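Local coordinates for protein RavO (Legionella pneumophila subsp. pneumophila, PDB 6DM4) that binds phosphotyrosine peptides through this SH2 domain, captured here with one from human Shc1, and probably engages host signalling proteins, at residues A[30-33]-A[39-42]; A[45-50]-A[55-60]; A[59-64]-A[68-73]. All coordinates share one frame; numbering follows the deposited sequence.

Interaction 1: A[30-33]-A[39-42]. With SO4 (sulfate ion), chain I.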
ATOM      1  N   GLN A  30     -15.610  16.757  -0.693  1.00 30.76           N
ATOM      2  CA  GLN A  30     -16.501  16.183  -1.693  1.00 32.07           C
ATOM      3  C   GLN A  30     -16.848  14.736  -1.359  1.00 30.46           C
ATOM      4  O   GLN A  30     -17.990  14.307  -1.550  1.00 32.53           O
ATOM      5  CB  GLN A  30     -15.863  16.283  -3.078  1.00 35.91           C
ATOM      6  CG  GLN A  30     -16.757  15.790  -4.215  1.00 38.51           C
ATOM      7  CD  GLN A  30     -18.044  16.585  -4.364  1.00 41.06           C
ATOM      8  OE1 GLN A  30     -18.072  17.802  -4.163  1.00 39.95           O
ATOM      9  NE2 GLN A  30     -19.118  15.894  -4.723  1.00 43.47           N
ATOM     10  N   TYR A  31     -15.879  13.973  -0.844  1.00 28.45           N
ATOM     11  CA  TYR A  31     -16.143  12.575  -0.512  1.00 30.78           C
ATOM     12  C   TYR A  31     -17.235  12.455   0.548  1.00 29.13           C
ATOM     13  O   TYR A  31     -18.207  11.712   0.376  1.00 29.14           O
ATOM     14  CB  TYR A  31     -14.860  11.885  -0.040  1.00 27.85           C
ATOM     15  CG  TYR A  31     -15.127  10.460   0.378  1.00 30.56           C
ATOM     16  CD1 TYR A  31     -15.271   9.456  -0.572  1.00 33.53           C
ATOM     17  CD2 TYR A  31     -15.290  10.124   1.714  1.00 28.15           C
ATOM     18  CE1 TYR A  31     -15.544   8.155  -0.200  1.00 33.57           C
ATOM     19  CE2 TYR A  31     -15.570   8.833   2.089  1.00 30.18           C
ATOM     20  CZ  TYR A  31     -15.694   7.853   1.130  1.00 33.27           C
ATOM     21  OH  TYR A  31     -15.973   6.561   1.504  1.00 35.51           O
ATOM     22  N   PHE A  32     -17.098  13.190   1.651  1.00 28.16           N
ATOM     23  CA  PHE A  32     -18.056  13.077   2.742  1.00 28.54           C
ATOM     24  C   PHE A  32     -19.377  13.764   2.454  1.00 33.80           C
ATOM     25  O   PHE A  32     -20.303  13.644   3.265  1.00 36.84           O
ATOM     26  CB  PHE A  32     -17.423  13.623   4.018  1.00 28.87           C
ATOM     27  CG  PHE A  32     -16.452  12.663   4.640  1.00 28.03           C
ATOM     28  CD1 PHE A  32     -15.107  12.976   4.738  1.00 29.60           C
ATOM     29  CD2 PHE A  32     -16.890  11.438   5.122  1.00 29.57           C
ATOM     30  CE1 PHE A  32     -14.202  12.070   5.310  1.00 30.09           C
ATOM     31  CE2 PHE A  32     -15.989  10.530   5.706  1.00 30.06           C
ATOM     32  CZ  PHE A  32     -14.648  10.852   5.790  1.00 30.51           C
ATOM     33  N   SER A  33     -19.494  14.466   1.326  1.00 33.55           N
ATOM     34  CA  SER A  33     -20.783  15.029   0.945  1.00 37.93           C
ATOM     35  C   SER A  33     -21.810  13.934   0.693  1.00 40.95           C
ATOM     36  O   SER A  33     -22.998  14.124   0.971  1.00 43.77           O
ATOM     37  CB  SER A  33     -20.619  15.905  -0.296  1.00 40.89           C
ATOM     38  OG  SER A  33     -21.871  16.359  -0.766  1.00 50.48           O
ATOM     39  N   PHE A  39     -14.838   6.551   8.519  1.00 29.05           N
ATOM     40  CA  PHE A  39     -13.608   7.304   8.317  1.00 28.78           C
ATOM     41  C   PHE A  39     -12.961   6.843   7.025  1.00 27.08           C
ATOM     42  O   PHE A  39     -13.311   5.798   6.475  1.00 28.20           O
ATOM     43  CB  PHE A  39     -12.627   7.143   9.495  1.00 27.48           C
ATOM     44  CG  PHE A  39     -12.026   5.764   9.615  1.00 30.15           C
ATOM     45  CD1 PHE A  39     -12.677   4.767  10.327  1.00 33.33           C
ATOM     46  CD2 PHE A  39     -10.798   5.474   9.036  1.00 30.12           C
ATOM     47  CE1 PHE A  39     -12.117   3.497  10.448  1.00 34.26           C
ATOM     48  CE2 PHE A  39     -10.233   4.201   9.149  1.00 32.76           C
ATOM     49  CZ  PHE A  39     -10.896   3.215   9.855  1.00 35.07           C
ATOM     50  N   ILE A  40     -12.015   7.646   6.541  1.00 27.86           N
ATOM     51  CA  ILE A  40     -11.132   7.219   5.465  1.00 28.41           C
ATOM     52  C   ILE A  40      -9.686   7.382   5.904  1.00 29.14           C
ATOM     53  O   ILE A  40      -9.362   8.147   6.814  1.00 29.37           O
ATOM     54  CB  ILE A  40     -11.371   7.993   4.158  1.00 29.05           C
ATOM     55  CG1 ILE A  40     -11.088   9.490   4.350  1.00 30.09           C
ATOM     56  CG2 ILE A  40     -12.767   7.726   3.669  1.00 29.93           C
ATOM     57  CD1 ILE A  40     -11.171  10.313   3.061  1.00 34.38           C
ATOM     58  N   LEU A  41      -8.816   6.648   5.227  1.00 27.89           N
ATOM     59  CA  LEU A  41      -7.381   6.863   5.268  1.00 27.35           C
ATOM     60  C   LEU A  41      -6.927   7.365   3.904  1.00 29.17           C
ATOM     61  O   LEU A  41      -7.542   7.062   2.875  1.00 28.28           O
ATOM     62  CB  LEU A  41      -6.641   5.576   5.634  1.00 25.65           C
ATOM     63  CG  LEU A  41      -6.985   5.018   7.015  1.00 29.22           C
ATOM     64  CD1 LEU A  41      -6.375   3.654   7.208  1.00 30.36           C
ATOM     65  CD2 LEU A  41      -6.498   5.965   8.087  1.00 31.02           C
ATOM     66  N   ARG A  42      -5.858   8.154   3.899  1.00 30.02           N
ATOM     67  CA  ARG A  42      -5.443   8.794   2.660  1.00 29.83           C
ATOM     68  C   ARG A  42      -3.973   9.145   2.752  1.00 30.10           C
ATOM     69  O   ARG A  42      -3.387   9.181   3.838  1.00 30.15           O
ATOM     70  CB  ARG A  42      -6.266  10.059   2.371  1.00 32.30           C
ATOM     71  CG  ARG A  42      -6.289  11.042   3.525  1.00 31.41           C
ATOM     72  CD  ARG A  42      -7.159  12.244   3.218  1.00 34.40           C
ATOM     73  NE  ARG A  42      -7.234  13.172   4.342  1.00 35.99           N
ATOM     74  CZ  ARG A  42      -6.280  14.040   4.654  1.00 39.26           C
ATOM     75  NH1 ARG A  42      -5.174  14.098   3.922  1.00 38.54           N
ATOM     76  NH2 ARG A  42      -6.431  14.859   5.690  1.00 42.71           N
TER
HETATM   77  S   SO4 I1002     -17.379   4.581  -1.132  1.00102.95           S
HETATM   78  O1  SO4 I1002     -16.703   5.417  -2.120  1.00103.06           O
HETATM   79  O2  SO4 I1002     -18.764   4.369  -1.541  1.00103.04           O
HETATM   80  O3  SO4 I1002     -17.355   5.243   0.168  1.00103.26           O
HETATM   81  O4  SO4 I1002     -16.696   3.292  -1.033  1.00102.83           O
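Helix 25-34 of the SH2 domain packs on the first strand of the central sheet here, with Y31 and F32 gripping the two branches of I40. CG2 of I40 approaches the Y31 ring obliquely, 3.4 Å from Y31 CE2. CG1, the other branch, comes obliquely to the F32 ring, 4.1 Å from F32 CZ, while the edge of that ring faces F39 CA. Beta-branching gives I40 two diverging arms, and its first torsion, with CG1 between the backbone N and the carbonyl carbon (chi1 62°), aims CG1 at F32 and CG2 at Y31. F39-I40-L41-R42, running into strand 40-43, reads as a version of the FLVR signature of SH2 domains, and R42 NH2 hydrogen-bonds the phosphotyrosine of the bound peptide. I40 turns toward the helix, whereas F39 turns to the other side and packs on helix 101-119. Y31 CD2 sits 3.9 Å above the centre of the F32 ring, so the two aromatic side chains of the helix pack on each other as well as on I40. The Y31 hydroxyl extends beyond I40 to a sulfate, but Y31 OH to sulfate O3 is only 2.3 Å, which makes the exact geometry doubtful.

Interaction 2: A[45-50]-A[55-60]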
ATOM      1  N   SER A  45      -0.614  15.019   3.286  1.00 44.49           N
ATOM      2  CA  SER A  45       0.093  16.140   2.679  1.00 48.59           C
ATOM      3  C   SER A  45       1.540  16.240   3.145  1.00 49.92           C
ATOM      4  O   SER A  45       2.369  16.827   2.440  1.00 52.23           O
ATOM      5  CB  SER A  45      -0.632  17.449   2.997  1.00 54.35           C
ATOM      6  OG  SER A  45      -0.379  17.857   4.332  1.00 56.18           O
ATOM      7  N   ALA A  46       1.863  15.690   4.318  1.00 48.68           N
ATOM      8  CA  ALA A  46       3.212  15.812   4.857  1.00 51.11           C
ATOM      9  C   ALA A  46       4.248  15.044   4.051  1.00 51.69           C
ATOM     10  O   ALA A  46       5.446  15.272   4.245  1.00 52.25           O
ATOM     11  CB  ALA A  46       3.245  15.338   6.311  1.00 48.61           C
ATOM     12  N   ASN A  47       3.825  14.146   3.158  1.00 52.09           N
ATOM     13  CA  ASN A  47       4.789  13.359   2.395  1.00 56.22           C
ATOM     14  C   ASN A  47       5.566  14.229   1.412  1.00 66.77           C
ATOM     15  O   ASN A  47       6.781  14.063   1.256  1.00 66.38           O
ATOM     16  CB  ASN A  47       4.072  12.217   1.676  1.00 51.53           C
ATOM     17  CG  ASN A  47       3.646  11.117   2.626  1.00 46.95           C
ATOM     18  OD1 ASN A  47       4.476  10.523   3.313  1.00 47.78           O
ATOM     19  ND2 ASN A  47       2.348  10.851   2.684  1.00 43.17           N
ATOM     20  N   GLU A  48       4.887  15.162   0.746  1.00 78.54           N
ATOM     21  CA  GLU A  48       5.535  16.113  -0.147  1.00 86.28           C
ATOM     22  C   GLU A  48       5.923  17.410   0.552  1.00 91.60           C
ATOM     23  O   GLU A  48       6.699  18.192  -0.009  1.00 96.65           O
ATOM     24  CB  GLU A  48       4.613  16.434  -1.329  1.00 89.99           C
ATOM     25  CG  GLU A  48       5.115  15.941  -2.678  1.00 95.09           C
ATOM     26  CD  GLU A  48       4.058  16.042  -3.765  1.00 98.96           C
ATOM     27  OE1 GLU A  48       3.113  15.224  -3.757  1.00 96.22           O
ATOM     28  OE2 GLU A  48       4.170  16.938  -4.629  1.00104.66           O
ATOM     29  N   SER A  49       5.423  17.644   1.765  1.00 92.27           N
ATOM     30  CA  SER A  49       5.530  18.942   2.419  1.00 98.03           C
ATOM     31  C   SER A  49       6.912  19.206   3.006  1.00101.53           C
ATOM     32  O   SER A  49       7.732  19.892   2.390  1.00107.01           O
ATOM     33  CB  SER A  49       4.469  19.061   3.516  1.00 96.44           C
ATOM     34  OG  SER A  49       4.789  20.093   4.432  1.00101.04           O
ATOM     35  N   ASP A  50       7.176  18.681   4.199  1.00160.36           N
ATOM     36  CA  ASP A  50       8.352  19.074   4.965  1.00165.38           C
ATOM     37  C   ASP A  50       9.086  17.817   5.433  1.00159.48           C
ATOM     38  O   ASP A  50       8.886  16.715   4.907  1.00152.13           O
ATOM     39  CB  ASP A  50       7.924  20.002   6.113  1.00171.73           C
ATOM     40  CG  ASP A  50       9.095  20.728   6.753  1.00180.30           C
ATOM     41  OD1 ASP A  50       9.381  20.461   7.939  1.00181.14           O
ATOM     42  OD2 ASP A  50       9.734  21.553   6.068  1.00186.71           O
ATOM     43  N   TYR A  55       9.501   9.514   8.136  1.00 50.02           N
ATOM     44  CA  TYR A  55       8.240   8.797   8.217  1.00 45.79           C
ATOM     45  C   TYR A  55       7.574   8.769   6.850  1.00 45.65           C
ATOM     46  O   TYR A  55       7.794   9.649   6.015  1.00 49.50           O
ATOM     47  CB  TYR A  55       7.267   9.444   9.213  1.00 45.89           C
ATOM     48  CG  TYR A  55       7.786   9.575  10.621  1.00 47.97           C
ATOM     49  CD1 TYR A  55       8.494  10.701  11.019  1.00 51.07           C
ATOM     50  CD2 TYR A  55       7.551   8.583  11.559  1.00 47.72           C
ATOM     51  CE1 TYR A  55       8.968  10.828  12.310  1.00 53.18           C
ATOM     52  CE2 TYR A  55       8.023   8.700  12.856  1.00 49.57           C
ATOM     53  CZ  TYR A  55       8.729   9.824  13.226  1.00 51.99           C
ATOM     54  OH  TYR A  55       9.197   9.941  14.515  1.00 56.13           O
ATOM     55  N   VAL A  56       6.756   7.751   6.636  1.00 41.67           N
ATOM     56  CA  VAL A  56       5.706   7.804   5.625  1.00 39.94           C
ATOM     57  C   VAL A  56       4.431   8.237   6.333  1.00 39.20           C
ATOM     58  O   VAL A  56       4.056   7.655   7.358  1.00 38.34           O
ATOM     59  CB  VAL A  56       5.527   6.444   4.930  1.00 39.30           C
ATOM     60  CG1 VAL A  56       4.310   6.468   4.010  1.00 36.96           C
ATOM     61  CG2 VAL A  56       6.780   6.084   4.148  1.00 41.67           C
ATOM     62  N   PHE A  57       3.774   9.265   5.805  1.00 38.15           N
ATOM     63  CA  PHE A  57       2.670   9.910   6.499  1.00 37.26           C
ATOM     64  C   PHE A  57       1.338   9.457   5.913  1.00 36.35           C
ATOM     65  O   PHE A  57       1.154   9.457   4.691  1.00 34.88           O
ATOM     66  CB  PHE A  57       2.796  11.431   6.418  1.00 38.42           C
ATOM     67  CG  PHE A  57       4.009  11.980   7.121  1.00 42.52           C
ATOM     68  CD1 PHE A  57       3.974  12.255   8.475  1.00 42.78           C
ATOM     69  CD2 PHE A  57       5.178  12.238   6.420  1.00 44.54           C
ATOM     70  CE1 PHE A  57       5.091  12.771   9.124  1.00 45.35           C
ATOM     71  CE2 PHE A  57       6.290  12.751   7.060  1.00 46.51           C
ATOM     72  CZ  PHE A  57       6.248  13.015   8.413  1.00 47.57           C
ATOM     73  N   ILE A  58       0.417   9.075   6.793  1.00 36.28           N
ATOM     74  CA  ILE A  58      -0.933   8.669   6.423  1.00 34.92           C
ATOM     75  C   ILE A  58      -1.905   9.470   7.272  1.00 32.97           C
ATOM     76  O   ILE A  58      -1.743   9.549   8.494  1.00 32.59           O
ATOM     77  CB  ILE A  58      -1.162   7.161   6.636  1.00 35.41           C
ATOM     78  CG1 ILE A  58      -0.078   6.342   5.934  1.00 37.14           C
ATOM     79  CG2 ILE A  58      -2.555   6.770   6.151  1.00 35.81           C
ATOM     80  CD1 ILE A  58      -0.074   6.501   4.446  1.00 38.34           C
ATOM     81  N   ALA A  59      -2.914  10.061   6.636  1.00 30.15           N
ATOM     82  CA  ALA A  59      -3.921  10.812   7.364  1.00 30.15           C
ATOM     83  C   ALA A  59      -5.229  10.037   7.412  1.00 29.99           C
ATOM     84  O   ALA A  59      -5.580   9.316   6.475  1.00 31.17           O
ATOM     85  CB  ALA A  59      -4.164  12.191   6.733  1.00 28.71           C
ATOM     86  N   ALA A  60      -5.934  10.179   8.528  1.00 28.06           N
ATOM     87  CA  ALA A  60      -7.323   9.763   8.629  1.00 29.06           C
ATOM     88  C   ALA A  60      -8.221  10.991   8.556  1.00 29.71           C
ATOM     89  O   ALA A  60      -7.830  12.084   8.963  1.00 31.48           O
ATOM     90  CB  ALA A  60      -7.576   9.012   9.934  1.00 29.18           C
TER
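The F57 ring is held between the A46 methyl over one face and the Y55 CB methylene, from its own strand, over the other. A46 CB lies 3.7 Å from the ring centroid and 18° from the normal, a CH-pi contact in which the small methyl lets the weakly bonded helical turn 46-49 lie close on the ring. At the edge, near the ring plane, comes N47 OD1, 3.6 Å from F57 CD2. The amide does its main work on the backbone of the same residue. F57 N donates to N47 OD1 over 2.9 Å and almost straight (171°), and N47 ND2 donates to F57 O over 2.7 Å, with that oxygen close to the plane of the amide. An asparagine, offering an acceptor and a donor side by side, thus imitates a neighbouring strand. Its CG lies beside its own backbone N (chi1 -73°), which swings the amide across to F57. N47 ND2 also makes a weak bond to S44 O, so the amide ties the turn to itself as well. S45 bonds the peptide's phosphotyrosine, and the arrangement fixes the turn against strand 55-64, within the phosphate-binding BC loop of SH2 domains.

Interaction 3: A[59-64]-A[68-73]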
ATOM      1  N   ALA A  59      -2.914  10.061   6.636  1.00 30.15           N
ATOM      2  CA  ALA A  59      -3.921  10.812   7.364  1.00 30.15           C
ATOM      3  C   ALA A  59      -5.229  10.037   7.412  1.00 29.99           C
ATOM      4  O   ALA A  59      -5.580   9.316   6.475  1.00 31.17           O
ATOM      5  CB  ALA A  59      -4.164  12.191   6.733  1.00 28.71           C
ATOM      6  N   ALA A  60      -5.934  10.179   8.528  1.00 28.06           N
ATOM      7  CA  ALA A  60      -7.323   9.763   8.629  1.00 29.06           C
ATOM      8  C   ALA A  60      -8.221  10.991   8.556  1.00 29.71           C
ATOM      9  O   ALA A  60      -7.830  12.084   8.963  1.00 31.48           O
ATOM     10  CB  ALA A  60      -7.576   9.012   9.934  1.00 29.18           C
ATOM     11  N   SER A  61      -9.426  10.806   8.025  1.00 29.73           N
ATOM     12  CA  SER A  61     -10.423  11.866   7.992  1.00 31.80           C
ATOM     13  C   SER A  61     -11.777  11.280   8.355  1.00 31.87           C
ATOM     14  O   SER A  61     -12.077  10.134   8.005  1.00 29.39           O
ATOM     15  CB  SER A  61     -10.497  12.544   6.615  1.00 34.62           C
ATOM     16  OG  SER A  61      -9.316  13.283   6.352  1.00 35.29           O
ATOM     17  N   PHE A  62     -12.583  12.057   9.073  1.00 33.57           N
ATOM     18  CA  PHE A  62     -13.951  11.663   9.369  1.00 33.39           C
ATOM     19  C   PHE A  62     -14.791  12.923   9.499  1.00 36.85           C
ATOM     20  O   PHE A  62     -14.271  14.040   9.532  1.00 38.01           O
ATOM     21  CB  PHE A  62     -14.044  10.799  10.633  1.00 34.30           C
ATOM     22  CG  PHE A  62     -13.434  11.430  11.851  1.00 36.76           C
ATOM     23  CD1 PHE A  62     -14.171  12.292  12.646  1.00 39.60           C
ATOM     24  CD2 PHE A  62     -12.123  11.153  12.207  1.00 36.29           C
ATOM     25  CE1 PHE A  62     -13.615  12.874  13.772  1.00 43.34           C
ATOM     26  CE2 PHE A  62     -11.563  11.735  13.331  1.00 39.50           C
ATOM     27  CZ  PHE A  62     -12.309  12.595  14.110  1.00 41.28           C
ATOM     28  N   GLN A  63     -16.103  12.734   9.566  1.00 37.59           N
ATOM     29  CA  GLN A  63     -17.042  13.845   9.608  1.00 40.30           C
ATOM     30  C   GLN A  63     -17.883  13.770  10.873  1.00 44.38           C
ATOM     31  O   GLN A  63     -18.392  12.701  11.223  1.00 44.27           O
ATOM     32  CB  GLN A  63     -17.948  13.844   8.373  1.00 41.08           C
ATOM     33  CG  GLN A  63     -18.850  15.065   8.276  1.00 47.57           C
ATOM     34  CD  GLN A  63     -19.600  15.127   6.961  1.00 50.73           C
ATOM     35  OE1 GLN A  63     -19.632  16.164   6.302  1.00 55.78           O
ATOM     36  NE2 GLN A  63     -20.218  14.016   6.579  1.00 50.77           N
ATOM     37  N   ALA A  64     -18.015  14.904  11.550  1.00 48.27           N
ATOM     38  CA  ALA A  64     -18.978  15.115  12.621  1.00 51.65           C
ATOM     39  C   ALA A  64     -19.890  16.274  12.230  1.00 55.01           C
ATOM     40  O   ALA A  64     -19.791  16.822  11.129  1.00 53.93           O
ATOM     41  CB  ALA A  64     -18.272  15.386  13.953  1.00 53.70           C
ATOM     42  N   ILE A  68     -15.394  18.295   8.941  1.00 44.83           N
ATOM     43  CA  ILE A  68     -14.440  17.212   8.756  1.00 41.25           C
ATOM     44  C   ILE A  68     -13.276  17.417   9.708  1.00 42.64           C
ATOM     45  O   ILE A  68     -12.810  18.546   9.916  1.00 40.76           O
ATOM     46  CB  ILE A  68     -13.975  17.143   7.291  1.00 39.20           C
ATOM     47  CG1 ILE A  68     -15.137  16.693   6.410  1.00 38.15           C
ATOM     48  CG2 ILE A  68     -12.805  16.190   7.125  1.00 36.62           C
ATOM     49  CD1 ILE A  68     -15.190  17.400   5.107  1.00 42.18           C
ATOM     50  N   HIS A  69     -12.840  16.322  10.320  1.00 36.16           N
ATOM     51  CA  HIS A  69     -11.668  16.284  11.181  1.00 39.04           C
ATOM     52  C   HIS A  69     -10.666  15.289  10.616  1.00 35.62           C
ATOM     53  O   HIS A  69     -11.040  14.292   9.988  1.00 35.45           O
ATOM     54  CB  HIS A  69     -12.043  15.897  12.617  1.00 40.78           C
ATOM     55  CG  HIS A  69     -13.084  16.784  13.224  1.00 43.12           C
ATOM     56  ND1 HIS A  69     -12.773  17.820  14.076  1.00 46.99           N
ATOM     57  CD2 HIS A  69     -14.431  16.798  13.091  1.00 43.93           C
ATOM     58  CE1 HIS A  69     -13.883  18.433  14.448  1.00 49.46           C
ATOM     59  NE2 HIS A  69     -14.904  17.832  13.863  1.00 48.00           N
ATOM     60  N   SER A  70      -9.386  15.563  10.838  1.00 34.21           N
ATOM     61  CA  SER A  70      -8.334  14.691  10.350  1.00 33.18           C
ATOM     62  C   SER A  70      -7.335  14.402  11.463  1.00 34.66           C
ATOM     63  O   SER A  70      -7.219  15.149  12.436  1.00 38.78           O
ATOM     64  CB  SER A  70      -7.627  15.302   9.129  1.00 35.97           C
ATOM     65  OG  SER A  70      -8.465  15.273   7.985  1.00 35.74           O
ATOM     66  N   ILE A  71      -6.642  13.274  11.322  1.00 33.11           N
ATOM     67  CA  ILE A  71      -5.566  12.867  12.220  1.00 36.07           C
ATOM     68  C   ILE A  71      -4.397  12.437  11.349  1.00 35.44           C
ATOM     69  O   ILE A  71      -4.586  11.694  10.382  1.00 32.94           O
ATOM     70  CB  ILE A  71      -5.987  11.708  13.144  1.00 38.60           C
ATOM     71  CG1 ILE A  71      -7.290  12.021  13.875  1.00 41.75           C
ATOM     72  CG2 ILE A  71      -4.874  11.382  14.144  1.00 39.82           C
ATOM     73  CD1 ILE A  71      -7.898  10.799  14.532  1.00 43.24           C
ATOM     74  N   ARG A  72      -3.195  12.896  11.678  1.00 38.34           N
ATOM     75  CA  ARG A  72      -2.016  12.524  10.905  1.00 37.76           C
ATOM     76  C   ARG A  72      -1.239  11.427  11.623  1.00 36.12           C
ATOM     77  O   ARG A  72      -0.977  11.532  12.826  1.00 38.11           O
ATOM     78  CB  ARG A  72      -1.111  13.729  10.650  1.00 40.72           C
ATOM     79  CG  ARG A  72       0.059  13.389   9.737  1.00 41.32           C
ATOM     80  CD  ARG A  72       0.979  14.569   9.541  1.00 42.56           C
ATOM     81  NE  ARG A  72       0.308  15.660   8.843  1.00 41.50           N
ATOM     82  CZ  ARG A  72       0.776  16.902   8.793  1.00 44.18           C
ATOM     83  NH1 ARG A  72       1.916  17.200   9.402  1.00 45.89           N
ATOM     84  NH2 ARG A  72       0.107  17.846   8.137  1.00 45.28           N
ATOM     85  N   TYR A  73      -0.875  10.383  10.878  1.00 34.18           N
ATOM     86  CA  TYR A  73      -0.082   9.276  11.391  1.00 35.57           C
ATOM     87  C   TYR A  73       1.218   9.163  10.608  1.00 36.63           C
ATOM     88  O   TYR A  73       1.308   9.593   9.455  1.00 35.98           O
ATOM     89  CB  TYR A  73      -0.849   7.947  11.308  1.00 33.93           C
ATOM     90  CG  TYR A  73      -2.110   7.944  12.136  1.00 35.79           C
ATOM     91  CD1 TYR A  73      -2.063   7.737  13.510  1.00 37.26           C
ATOM     92  CD2 TYR A  73      -3.343   8.160  11.547  1.00 33.81           C
ATOM     93  CE1 TYR A  73      -3.214   7.739  14.268  1.00 39.32           C
ATOM     94  CE2 TYR A  73      -4.499   8.169  12.294  1.00 34.96           C
ATOM     95  CZ  TYR A  73      -4.433   7.964  13.648  1.00 37.03           C
ATOM     96  OH  TYR A  73      -5.594   7.977  14.386  1.00 39.55           O
TER
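F62 and H69 bury the most surface in this contact, with A60 next, and all three stand on the side of the sheet that faces helix 101-119. F62 and H69 form a hydrogen-bonded antiparallel pair: F62 N donates to H69 O at 2.9 Å and H69 N to F62 O at 2.8 Å. The F62 ring lies between its own backbone N and carbonyl carbon (chi1 55°), which leans it toward the partner strand, where H69 CB sits over one face, 4.0 Å from the ring centroid, as a CH-pi contact. The two aromatic planes are only 21° apart, yet the imidazole is displaced well to one side, its centroid 5.7 Å from that of the phenyl ring, with little true stacking. The edge of the phenyl ring at F62 CE2 takes I71 CD1, 4.0 Å away and close to its plane. A large flat side chain suits this place because it spans two residues of the neighbouring strand. Histidine suits its position because its CB packs on F62 while its NE2 hydrogen-bonds D66 OD1 in the turn.

A60 is small, which lets Y73 bring its ring edge up to the methyl, with A60 CB and Y73 CE2 4.0 Å apart. A60 N donates to I71 O at 2.7 Å and A60 O receives the return bond from I71 N.

On the other side of the sheet S61 OG and S70 OG are hydrogen-bonded at 2.7 Å, either being able to donate. Each also bonds R42 (NE and NH2 respectively), so the pair holds the guanidinium that meets the peptide's phosphotyrosine, to which R72 NH2 also hydrogen-bonds. This is the central beta hairpin of an SH2 domain, its phosphotyrosine pocket on one face and its C-terminal helix on the other.

From the N terminus, interaction 1 closes first, bringing the end of helix 25-34 back over strand 40-43 after a short connection. Interaction 2 follows, closing the loop that runs from the turn 46-49 into strand 55-64, and interaction 3 continues along that strand and closes the hairpin with strand 67-76. Interaction 1 closes before the other two open; 2 and 3 overlap at A59 and A60, and none encloses another. Strand 55-64 is the common element: R42 N meets A59 O, I40 N meets S61 O, and I58 O meets Y73 N, joining three adjacent strands. Centres of interactions 1 and 3 are about 9 Å apart, those of 1 and 2 about 17 Å.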